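Local atomic coordinates of aspartokinase (Clostridium acetobutylicum, PDB entry 3TVI), a protein that probably catalyses the ATP-dependent phosphorylation of L-aspartate to 4-phospho-L-aspartate, the first step from aspartate toward threonine, methionine and lysine. Residues D202-W207 with I259-K264; P224-K229 with P272-L277. One frame throughout, in Å; residues are numbered along the deposited sequence.

Interaction 1: D202-W207 with I259-K264; sequences DLYENW and IPINIK
Two donors grip OE1 of Glu-205: NE1 of Trp-207, 2.8 Å away, and the guanidinium NE of Arg-33, which makes a salt bridge. The indole N-H reaches it within its own ring plane but from above the carboxylate plane; Glu-205 and Trp-207, two residues apart on their strand, point to the same face of the central, mostly parallel sheet of the amino acid kinase fold. Strands 203-207 and 261-264 are parallel neighbours in that sheet, 22° apart, bonded backbone to backbone. Tyr-204 N gives to Pro-260 O at 2.9 Å, nearly along the C=O axis, and Tyr-204 O receives Asn-262 N at 3.0 Å. The ladder goes on from Asn-206 N to Asn-262 O at 2.9 Å, almost straight at 175°, and from Lys-264 N to Asn-206 O at 3.2 Å.

On the other face Tyr-204 and Ile-261 lie alongside each other, tyrosine CD2 meeting isoleucine CG1 at 3.7 Å. Asn-206 ND2 bonds to Asp-189 and more weakly to Tyr-204 OH. Back on the Glu-205 face, Trp-207 stacks on Phe-9, a predicted ATP-site residue, and Lys-264 CB makes a CH-pi contact, 3.7 Å from the centroid of the six-membered ring of Trp-207.

Interaction 2: P224-K229 with P272-L277; sequences PKTISK and PGTLIL
No aromatic ring takes part in this contact, which rests on backbone groups and aliphatic side chains. Segment 224-229 comes in as a loop and segment 272-277 as a strand, and they join at the 229-231 end of the central sheet of the amino acid kinase fold, 229-231 being its outermost strand there within this chain. The loop turns sharply at Ile-227, the centre of an inverse gamma turn closed by a weak bond from Ser-228 N to Thr-226 O at 2.9 Å. That bend delivers the chain into line with the strand, and Lys-229 pairs with Leu-275 as a parallel bridge, their CA atoms 4.6 Å apart. A weak hydrogen bond from Leu-275 N to Ser-228 O, 3.0 Å long but bent to 122° at the hydrogen, crosses just ahead of the bridge.

Ahead of it, methyls meet. Thr-226 carries CG2 anti to its backbone N, and this methyl crosses obliquely to touch CG2 of Thr-274 at 3.5 Å. The Thr-274 methyl stands anti to its own carbonyl carbon, which puts OG1 in the crowded position between backbone N and carbonyl carbon (chi1 63°); that methyl also packs on CB of Ile-227. Further back, Lys-225 N bonds to Tyr-434 OH, tying the loop to the C-terminal helix 426-437. The strand's other neighbour is 261-265, to which Thr-274 and Ile-276 are bonded through their backbones at Ile-263 and Ile-261, while Ile-276 turns away from the loop onto helix 232-240. Beyond the bridge the aliphatic part of Lys-229 crosses Leu-277 at a slant, lysine CG lying 3.7 Å from leucine CD2.

In the fold
Read from the N terminus, the chain lays down strand 203-208, then passes through 224-229 on its way to strand 229-231 and helix 232-240. It returns at 259-264, where interaction 1 closes a loop of 51 intervening residues, and soon after reaches 272-277, where interaction 2 closes one of 42. The segments alternate, so the two closures cross and neither nests within the other. Strands 261-265 and 274-277, consecutive in the chain and antiparallel neighbours, weld them together. The resulting order 203-208, 261-265, 274-277, 229-231 carries the sheet from strand 5-9 out to its edge.

Interaction 1: D202-W207 with I259-K264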
ATOM      1  N   ASP B 202      -5.416  18.676 -36.095  1.00 64.46           N
ATOM      2  CA  ASP B 202      -5.480  17.227 -36.328  1.00 63.50           C
ATOM      3  C   ASP B 202      -4.343  16.462 -35.677  1.00 59.57           C
ATOM      4  O   ASP B 202      -4.466  15.272 -35.401  1.00 57.84           O
ATOM      5  CB  ASP B 202      -5.431  16.955 -37.818  1.00 65.77           C
ATOM      6  CG  ASP B 202      -6.524  17.634 -38.542  1.00 68.93           C
ATOM      7  OD1 ASP B 202      -7.277  18.377 -37.884  1.00 71.61           O
ATOM      8  OD2 ASP B 202      -6.634  17.435 -39.763  1.00 74.29           O
ATOM      9  N   LEU B 203      -3.226  17.151 -35.489  1.00 56.84           N
ATOM     10  CA  LEU B 203      -2.028  16.567 -34.926  1.00 54.62           C
ATOM     11  C   LEU B 203      -1.285  17.657 -34.193  1.00 52.36           C
ATOM     12  O   LEU B 203      -1.333  18.812 -34.585  1.00 52.42           O
ATOM     13  CB  LEU B 203      -1.143  16.013 -36.045  1.00 54.90           C
ATOM     14  CG  LEU B 203       0.188  15.349 -35.671  1.00 53.89           C
ATOM     15  CD1 LEU B 203      -0.032  14.133 -34.789  1.00 53.68           C
ATOM     16  CD2 LEU B 203       0.937  14.945 -36.927  1.00 54.17           C
ATOM     17  N   TYR B 204      -0.612  17.292 -33.120  1.00 50.32           N
ATOM     18  CA  TYR B 204       0.300  18.200 -32.462  1.00 49.54           C
ATOM     19  C   TYR B 204       1.651  17.492 -32.439  1.00 48.62           C
ATOM     20  O   TYR B 204       1.866  16.575 -31.656  1.00 48.13           O
ATOM     21  CB  TYR B 204      -0.231  18.571 -31.071  1.00 49.08           C
ATOM     22  CG  TYR B 204       0.771  19.185 -30.104  1.00 48.77           C
ATOM     23  CD1 TYR B 204       1.745  20.081 -30.530  1.00 49.11           C
ATOM     24  CD2 TYR B 204       0.721  18.875 -28.749  1.00 48.91           C
ATOM     25  CE1 TYR B 204       2.647  20.638 -29.636  1.00 48.89           C
ATOM     26  CE2 TYR B 204       1.612  19.420 -27.848  1.00 48.67           C
ATOM     27  CZ  TYR B 204       2.570  20.305 -28.294  1.00 49.26           C
ATOM     28  OH  TYR B 204       3.453  20.838 -27.384  1.00 50.45           O
ATOM     29  N   GLU B 205       2.533  17.889 -33.352  1.00 48.04           N
ATOM     30  CA  GLU B 205       3.871  17.323 -33.418  1.00 46.87           C
ATOM     31  C   GLU B 205       4.684  18.013 -32.365  1.00 45.66           C
ATOM     32  O   GLU B 205       4.642  19.231 -32.283  1.00 46.44           O
ATOM     33  CB  GLU B 205       4.510  17.562 -34.782  1.00 47.20           C
ATOM     34  CG  GLU B 205       3.982  16.648 -35.868  1.00 48.01           C
ATOM     35  CD  GLU B 205       4.505  16.988 -37.248  1.00 48.89           C
ATOM     36  OE1 GLU B 205       5.336  17.913 -37.375  1.00 48.66           O
ATOM     37  OE2 GLU B 205       4.080  16.318 -38.216  1.00 49.49           O
ATOM     38  N   ASN B 206       5.419  17.246 -31.571  1.00 44.42           N
ATOM     39  CA  ASN B 206       6.241  17.807 -30.519  1.00 44.32           C
ATOM     40  C   ASN B 206       7.709  17.468 -30.768  1.00 45.42           C
ATOM     41  O   ASN B 206       8.182  16.389 -30.401  1.00 45.91           O
ATOM     42  CB  ASN B 206       5.764  17.271 -29.185  1.00 44.04           C
ATOM     43  CG  ASN B 206       6.281  18.062 -28.016  1.00 43.51           C
ATOM     44  OD1 ASN B 206       7.388  17.835 -27.546  1.00 44.01           O
ATOM     45  ND2 ASN B 206       5.459  18.972 -27.511  1.00 43.92           N
ATOM     46  N   TRP B 207       8.423  18.402 -31.395  1.00 45.81           N
ATOM     47  CA  TRP B 207       9.768  18.143 -31.895  1.00 46.14           C
ATOM     48  C   TRP B 207      10.830  18.300 -30.858  1.00 46.65           C
ATOM     49  O   TRP B 207      10.975  19.358 -30.257  1.00 46.10           O
ATOM     50  CB  TRP B 207      10.064  19.042 -33.071  1.00 46.36           C
ATOM     51  CG  TRP B 207       9.275  18.654 -34.276  1.00 46.58           C
ATOM     52  CD1 TRP B 207       7.992  19.046 -34.617  1.00 46.67           C
ATOM     53  CD2 TRP B 207       9.691  17.751 -35.334  1.00 47.37           C
ATOM     54  NE1 TRP B 207       7.603  18.464 -35.794  1.00 47.36           N
ATOM     55  CE2 TRP B 207       8.576  17.673 -36.271  1.00 47.71           C
ATOM     56  CE3 TRP B 207      10.832  17.019 -35.587  1.00 48.27           C
ATOM     57  CZ2 TRP B 207       8.634  16.907 -37.412  1.00 48.73           C
ATOM     58  CZ3 TRP B 207      10.881  16.237 -36.740  1.00 49.23           C
ATOM     59  CH2 TRP B 207       9.808  16.190 -37.635  1.00 49.53           C
ATOM     60  N   ILE B 259      -6.957  15.007 -29.625  1.00 73.79           N
ATOM     61  CA  ILE B 259      -5.850  15.457 -30.474  1.00 67.28           C
ATOM     62  C   ILE B 259      -4.591  14.626 -30.244  1.00 62.17           C
ATOM     63  O   ILE B 259      -4.029  14.631 -29.152  1.00 62.60           O
ATOM     64  CB  ILE B 259      -5.543  16.947 -30.250  1.00 66.75           C
ATOM     65  CG1 ILE B 259      -6.810  17.781 -30.477  1.00 68.03           C
ATOM     66  CG2 ILE B 259      -4.432  17.406 -31.181  1.00 67.52           C
ATOM     67  CD1 ILE B 259      -6.550  19.226 -30.855  1.00 68.47           C
ATOM     68  N   PRO B 260      -4.147  13.892 -31.268  1.00 57.04           N
ATOM     69  CA  PRO B 260      -2.985  13.058 -31.048  1.00 55.40           C
ATOM     70  C   PRO B 260      -1.699  13.875 -31.067  1.00 55.48           C
ATOM     71  O   PRO B 260      -1.570  14.812 -31.852  1.00 57.58           O
ATOM     72  CB  PRO B 260      -3.035  12.086 -32.218  1.00 55.32           C
ATOM     73  CG  PRO B 260      -3.728  12.823 -33.294  1.00 56.36           C
ATOM     74  CD  PRO B 260      -4.693  13.743 -32.623  1.00 56.87           C
ATOM     75  N   ILE B 261      -0.771  13.521 -30.187  1.00 53.95           N
ATOM     76  CA  ILE B 261       0.553  14.103 -30.152  1.00 52.13           C
ATOM     77  C   ILE B 261       1.544  13.118 -30.740  1.00 53.23           C
ATOM     78  O   ILE B 261       1.531  11.941 -30.388  1.00 53.80           O
ATOM     79  CB  ILE B 261       0.997  14.356 -28.715  1.00 50.95           C
ATOM     80  CG1 ILE B 261       0.018  15.286 -28.016  1.00 51.71           C
ATOM     81  CG2 ILE B 261       2.400  14.933 -28.686  1.00 50.58           C
ATOM     82  CD1 ILE B 261       0.410  15.593 -26.589  1.00 51.87           C
ATOM     83  N   ASN B 262       2.416  13.602 -31.616  1.00 54.09           N
ATOM     84  CA  ASN B 262       3.497  12.789 -32.154  1.00 54.36           C
ATOM     85  C   ASN B 262       4.839  13.320 -31.659  1.00 54.15           C
ATOM     86  O   ASN B 262       5.265  14.402 -32.067  1.00 54.86           O
ATOM     87  CB  ASN B 262       3.446  12.809 -33.682  1.00 56.25           C
ATOM     88  CG  ASN B 262       4.532  11.962 -34.323  1.00 57.64           C
ATOM     89  OD1 ASN B 262       5.514  11.596 -33.674  1.00 58.48           O
ATOM     90  ND2 ASN B 262       4.371  11.664 -35.614  1.00 57.67           N
ATOM     91  N   ILE B 263       5.502  12.569 -30.778  1.00 53.57           N
ATOM     92  CA  ILE B 263       6.851  12.932 -30.344  1.00 52.23           C
ATOM     93  C   ILE B 263       7.809  12.594 -31.473  1.00 53.20           C
ATOM     94  O   ILE B 263       7.861  11.455 -31.916  1.00 53.94           O
ATOM     95  CB  ILE B 263       7.282  12.218 -29.056  1.00 51.04           C
ATOM     96  CG1 ILE B 263       6.858  13.022 -27.831  1.00 50.67           C
ATOM     97  CG2 ILE B 263       8.792  12.104 -28.995  1.00 51.51           C
ATOM     98  CD1 ILE B 263       5.375  13.282 -27.744  1.00 51.02           C
ATOM     99  N   LYS B 264       8.557  13.591 -31.935  1.00 53.57           N
ATOM    100  CA  LYS B 264       9.414  13.440 -33.109  1.00 53.13           C
ATOM    101  C   LYS B 264      10.808  14.030 -32.863  1.00 52.59           C
ATOM    102  O   LYS B 264      11.009  14.809 -31.923  1.00 50.81           O
ATOM    103  CB  LYS B 264       8.731  14.094 -34.313  1.00 53.04           C
ATOM    104  CG  LYS B 264       8.674  13.193 -35.535  1.00 54.46           C
ATOM    105  CD  LYS B 264       7.355  13.322 -36.277  1.00 54.97           C
ATOM    106  CE  LYS B 264       7.190  12.246 -37.345  1.00 56.07           C
ATOM    107  NZ  LYS B 264       8.331  12.207 -38.302  1.00 56.56           N
TER

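Interaction 2: P224-K229 with P272-L277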
ATOM      1  N   PRO B 224      16.309  -1.314 -28.018  1.00 70.14           N
ATOM      2  CA  PRO B 224      14.909  -1.548 -27.636  1.00 66.51           C
ATOM      3  C   PRO B 224      13.913  -0.865 -28.547  1.00 64.09           C
ATOM      4  O   PRO B 224      14.089   0.301 -28.871  1.00 65.11           O
ATOM      5  CB  PRO B 224      14.817  -0.908 -26.255  1.00 65.51           C
ATOM      6  CG  PRO B 224      15.815   0.188 -26.290  1.00 66.52           C
ATOM      7  CD  PRO B 224      16.959  -0.361 -27.092  1.00 68.98           C
ATOM      8  N   LYS B 225      12.859  -1.575 -28.916  1.00 62.72           N
ATOM      9  CA  LYS B 225      11.845  -1.051 -29.821  1.00 64.25           C
ATOM     10  C   LYS B 225      11.294   0.321 -29.401  1.00 63.45           C
ATOM     11  O   LYS B 225      11.280   0.674 -28.216  1.00 63.06           O
ATOM     12  CB  LYS B 225      10.696  -2.058 -29.965  1.00 66.25           C
ATOM     13  CG  LYS B 225      11.064  -3.273 -30.802  1.00 69.28           C
ATOM     14  CD  LYS B 225      10.120  -4.445 -30.577  1.00 71.51           C
ATOM     15  CE  LYS B 225      10.584  -5.675 -31.355  1.00 74.48           C
ATOM     16  NZ  LYS B 225       9.923  -6.937 -30.909  1.00 74.44           N
ATOM     17  N   THR B 226      10.866   1.094 -30.399  1.00 61.89           N
ATOM     18  CA  THR B 226      10.203   2.373 -30.175  1.00 58.70           C
ATOM     19  C   THR B 226       8.735   2.121 -29.890  1.00 56.29           C
ATOM     20  O   THR B 226       8.145   1.214 -30.461  1.00 56.19           O
ATOM     21  CB  THR B 226      10.305   3.262 -31.423  1.00 59.19           C
ATOM     22  OG1 THR B 226      11.678   3.606 -31.635  1.00 60.52           O
ATOM     23  CG2 THR B 226       9.457   4.532 -31.277  1.00 57.24           C
ATOM     24  N   ILE B 227       8.146   2.934 -29.021  1.00 53.79           N
ATOM     25  CA  ILE B 227       6.738   2.796 -28.687  1.00 52.61           C
ATOM     26  C   ILE B 227       5.876   3.448 -29.772  1.00 53.61           C
ATOM     27  O   ILE B 227       5.378   4.549 -29.605  1.00 53.17           O
ATOM     28  CB  ILE B 227       6.396   3.432 -27.322  1.00 51.13           C
ATOM     29  CG1 ILE B 227       7.321   2.916 -26.214  1.00 50.80           C
ATOM     30  CG2 ILE B 227       4.940   3.157 -26.969  1.00 50.33           C
ATOM     31  CD1 ILE B 227       7.091   3.583 -24.874  1.00 49.64           C
ATOM     32  N   SER B 228       5.707   2.761 -30.890  1.00 55.03           N
ATOM     33  CA  SER B 228       4.736   3.154 -31.909  1.00 56.04           C
ATOM     34  C   SER B 228       3.570   4.036 -31.389  1.00 55.25           C
ATOM     35  O   SER B 228       3.395   5.163 -31.850  1.00 56.13           O
ATOM     36  CB  SER B 228       4.188   1.885 -32.567  1.00 57.62           C
ATOM     37  OG  SER B 228       3.157   2.173 -33.491  1.00 59.77           O
ATOM     38  N   LYS B 229       2.796   3.525 -30.433  1.00 54.94           N
ATOM     39  CA  LYS B 229       1.583   4.198 -29.932  1.00 54.85           C
ATOM     40  C   LYS B 229       1.420   4.043 -28.407  1.00 53.89           C
ATOM     41  O   LYS B 229       1.841   3.050 -27.835  1.00 54.08           O
ATOM     42  CB  LYS B 229       0.357   3.615 -30.635  1.00 56.24           C
ATOM     43  CG  LYS B 229       0.201   4.022 -32.092  1.00 57.38           C
ATOM     44  CD  LYS B 229      -0.663   3.043 -32.878  1.00 59.28           C
ATOM     45  CE  LYS B 229      -1.459   3.767 -33.958  1.00 62.06           C
ATOM     46  NZ  LYS B 229      -1.747   2.949 -35.173  1.00 65.06           N
ATOM     47  N   PRO B 272       9.834   7.725 -37.374  1.00 57.68           N
ATOM     48  CA  PRO B 272       8.459   7.944 -36.961  1.00 56.57           C
ATOM     49  C   PRO B 272       8.414   8.098 -35.465  1.00 55.38           C
ATOM     50  O   PRO B 272       9.311   7.628 -34.758  1.00 56.04           O
ATOM     51  CB  PRO B 272       7.736   6.674 -37.409  1.00 56.64           C
ATOM     52  CG  PRO B 272       8.800   5.654 -37.664  1.00 57.86           C
ATOM     53  CD  PRO B 272      10.143   6.289 -37.486  1.00 58.08           C
ATOM     54  N   GLY B 273       7.399   8.774 -34.968  1.00 54.88           N
ATOM     55  CA  GLY B 273       7.355   9.018 -33.541  1.00 55.09           C
ATOM     56  C   GLY B 273       6.741   7.904 -32.722  1.00 54.14           C
ATOM     57  O   GLY B 273       6.363   6.847 -33.224  1.00 53.37           O
ATOM     58  N   THR B 274       6.662   8.151 -31.432  1.00 53.69           N
ATOM     59  CA  THR B 274       5.652   7.515 -30.646  1.00 55.07           C
ATOM     60  C   THR B 274       4.482   8.474 -30.761  1.00 55.51           C
ATOM     61  O   THR B 274       4.673   9.680 -30.934  1.00 55.61           O
ATOM     62  CB  THR B 274       6.104   7.296 -29.203  1.00 54.77           C
ATOM     63  OG1 THR B 274       6.346   8.557 -28.583  1.00 56.93           O
ATOM     64  CG2 THR B 274       7.378   6.461 -29.194  1.00 54.61           C
ATOM     65  N   LEU B 275       3.276   7.927 -30.702  1.00 55.89           N
ATOM     66  CA  LEU B 275       2.079   8.657 -31.072  1.00 56.06           C
ATOM     67  C   LEU B 275       1.087   8.596 -29.907  1.00 57.08           C
ATOM     68  O   LEU B 275       0.340   7.629 -29.758  1.00 59.85           O
ATOM     69  CB  LEU B 275       1.509   8.035 -32.354  1.00 56.15           C
ATOM     70  CG  LEU B 275       0.515   8.830 -33.197  1.00 56.34           C
ATOM     71  CD1 LEU B 275       0.979  10.267 -33.378  1.00 56.37           C
ATOM     72  CD2 LEU B 275       0.316   8.160 -34.546  1.00 56.28           C
ATOM     73  N   ILE B 276       1.091   9.633 -29.075  1.00 56.07           N
ATOM     74  CA  ILE B 276       0.350   9.612 -27.820  1.00 54.93           C
ATOM     75  C   ILE B 276      -1.124   9.874 -28.091  1.00 57.09           C
ATOM     76  O   ILE B 276      -1.518  11.004 -28.375  1.00 56.66           O
ATOM     77  CB  ILE B 276       0.885  10.649 -26.819  1.00 53.69           C
ATOM     78  CG1 ILE B 276       2.398  10.458 -26.602  1.00 53.41           C
ATOM     79  CG2 ILE B 276       0.124  10.550 -25.506  1.00 52.16           C
ATOM     80  CD1 ILE B 276       3.107  11.632 -25.952  1.00 51.95           C
ATOM     81  N   LEU B 277      -1.928   8.814 -27.997  1.00 61.20           N
ATOM     82  CA  LEU B 277      -3.359   8.841 -28.341  1.00 63.88           C
ATOM     83  C   LEU B 277      -4.242   9.066 -27.119  1.00 66.67           C
ATOM     84  O   LEU B 277      -3.747   9.222 -26.006  1.00 66.89           O
ATOM     85  CB  LEU B 277      -3.748   7.519 -29.007  1.00 64.12           C
ATOM     86  CG  LEU B 277      -3.361   7.286 -30.472  1.00 64.47           C
ATOM     87  CD1 LEU B 277      -2.613   8.463 -31.079  1.00 63.15           C
ATOM     88  CD2 LEU B 277      -2.557   5.992 -30.589  1.00 64.06           C
TER